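Side-chain contact in phosphodiesterase (PDB 5H2Q), which belongs to the cyclic nucleotide phosphodiesterase family, a largely helical fold that here holds zinc, magnesium and the ligand LLI: residues M234-K239 with A303-K308. Residues are numbered along the deposited sequence; the frame is centred on the assembly and turned at random.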
# COMPACT_ATOMS: atom_id res chain seq x y z
N MET A 234 9.86 8.35 3.22
CA MET A 234 9.38 7.27 2.33
C MET A 234 8.60 6.22 3.15
O MET A 234 7.51 5.83 2.76
CB MET A 234 10.55 6.59 1.63
CG MET A 234 11.26 7.49 0.61
SD MET A 234 12.55 6.64 -0.29
CE MET A 234 11.53 5.60 -1.39
N ASP A 235 9.15 5.80 4.32
CA ASP A 235 8.47 4.80 5.19
C ASP A 235 7.13 5.35 5.64
O ASP A 235 6.10 4.67 5.54
CB ASP A 235 9.34 4.51 6.42
CG ASP A 235 10.67 3.84 6.18
OD1 ASP A 235 10.87 3.28 5.07
OD2 ASP A 235 11.50 3.83 7.12
N VAL A 236 7.12 6.61 6.11
CA VAL A 236 5.89 7.28 6.56
C VAL A 236 4.86 7.43 5.43
O VAL A 236 3.66 7.24 5.66
CB VAL A 236 6.26 8.62 7.24
CG1 VAL A 236 5.10 9.61 7.26
CG2 VAL A 236 6.77 8.33 8.65
N LEU A 237 5.32 7.68 4.19
CA LEU A 237 4.37 7.78 3.09
C LEU A 237 3.81 6.40 2.69
O LEU A 237 2.64 6.31 2.34
CB LEU A 237 5.01 8.46 1.88
CG LEU A 237 5.04 9.95 1.92
CD1 LEU A 237 5.73 10.46 0.70
CD2 LEU A 237 3.63 10.55 1.99
N MET A 238 4.64 5.36 2.70
CA MET A 238 4.19 3.99 2.43
C MET A 238 3.16 3.61 3.50
O MET A 238 2.07 3.12 3.20
CB MET A 238 5.40 3.04 2.49
CG MET A 238 5.15 1.62 1.97
SD MET A 238 4.37 1.43 0.33
CE MET A 238 5.38 2.49 -0.70
N LYS A 239 3.50 3.87 4.78
CA LYS A 239 2.56 3.61 5.86
C LYS A 239 1.25 4.39 5.67
O LYS A 239 0.19 3.83 5.88
CB LYS A 239 3.20 4.00 7.19
CG LYS A 239 4.16 2.94 7.69
CD LYS A 239 4.73 3.32 9.08
CE LYS A 239 3.69 3.43 10.19
NZ LYS A 239 2.70 2.31 10.18
N ALA A 303 -6.13 8.73 12.94
CA ALA A 303 -6.18 10.15 13.31
C ALA A 303 -4.88 10.65 13.96
O ALA A 303 -4.32 11.61 13.41
CB ALA A 303 -7.41 10.47 14.16
N PRO A 304 -4.29 10.00 15.01
CA PRO A 304 -3.02 10.51 15.55
C PRO A 304 -1.90 10.47 14.51
O PRO A 304 -1.14 11.43 14.42
CB PRO A 304 -2.71 9.57 16.73
CG PRO A 304 -4.03 8.98 17.09
CD PRO A 304 -4.77 8.85 15.81
N PHE A 305 -1.82 9.40 13.69
CA PHE A 305 -0.79 9.30 12.66
C PHE A 305 -0.82 10.51 11.69
O PHE A 305 0.21 11.15 11.50
CB PHE A 305 -0.91 7.96 11.90
CG PHE A 305 0.05 7.82 10.74
CD1 PHE A 305 1.35 7.39 10.94
CD2 PHE A 305 -0.35 8.15 9.45
CE1 PHE A 305 2.23 7.24 9.86
CE2 PHE A 305 0.53 8.00 8.37
CZ PHE A 305 1.81 7.54 8.58
N PHE A 306 -1.97 10.78 11.06
CA PHE A 306 -2.06 11.85 10.06
C PHE A 306 -1.93 13.23 10.69
O PHE A 306 -1.22 14.07 10.15
CB PHE A 306 -3.33 11.76 9.23
CG PHE A 306 -3.29 10.64 8.20
CD1 PHE A 306 -2.59 10.81 7.00
CD2 PHE A 306 -4.00 9.47 8.39
CE1 PHE A 306 -2.58 9.79 6.04
CE2 PHE A 306 -3.98 8.45 7.43
CZ PHE A 306 -3.30 8.63 6.24
N GLN A 307 -2.58 13.46 11.85
CA GLN A 307 -2.46 14.75 12.53
C GLN A 307 -1.00 15.09 12.83
O GLN A 307 -0.58 16.21 12.54
CB GLN A 307 -3.33 14.77 13.83
CG GLN A 307 -3.37 16.12 14.56
CD GLN A 307 -4.21 17.14 13.83
OE1 GLN A 307 -5.45 17.11 13.87
NE2 GLN A 307 -3.55 18.07 13.14
N LYS A 308 -0.23 14.13 13.38
CA LYS A 308 1.17 14.28 13.79
C LYS A 308 2.11 14.51 12.60
O LYS A 308 3.02 15.34 12.69
CB LYS A 308 1.65 13.09 14.63
CG LYS A 308 1.05 13.02 16.04
CD LYS A 308 1.42 11.68 16.71
CE LYS A 308 0.91 11.55 18.13
NZ LYS A 308 1.25 10.21 18.70
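Phe305 reaches from helix 290-312 to helix 227-242 and meets Val236 and Lys239 with the far end of its ring. The two backbones stay well apart, with 9.3 Å between Val236 CA and Phe305 CA. The side chain bridges the gap: its CB points at the other helix, and CG, anti to the backbone N (chi1 175°), carries the ring on.

The apolar contacts are few. Val236 CG1 lies 4.1 Å from Phe305 CZ. Lys239 CB is 4.0 Å from the same Phe305 CZ. The bend at chi3 brings Lys239 CE to 4.1 Å from Phe305 CE1. Lysine thus gives its aliphatic part to the ring, while its NZ hydrogen-bonds to His207.

One polar atom also approaches the ring, from its edge. Val236 O lies in the ring plane, 3.5 Å from Phe305 CZ. This is consistent with a weak attraction between the oxygen and the slightly positive C-H rim.

Within helix 290-312, Phe305 CD2 sits over the centre of one Phe306 face, 3.9 Å above its plane. Helix 207-217 joins the cluster through Leu211 against Phe305 and Tyr214 against Val236. The Lys239 side chain is about 7 Å from the bound LLI, which places this helix pair near the ligand pocket.

All three touching residues are buried. No hydrogen bond or salt bridge crosses between the segments, so the two helices meet here through van der Waals packing and one weakly polar edge contact.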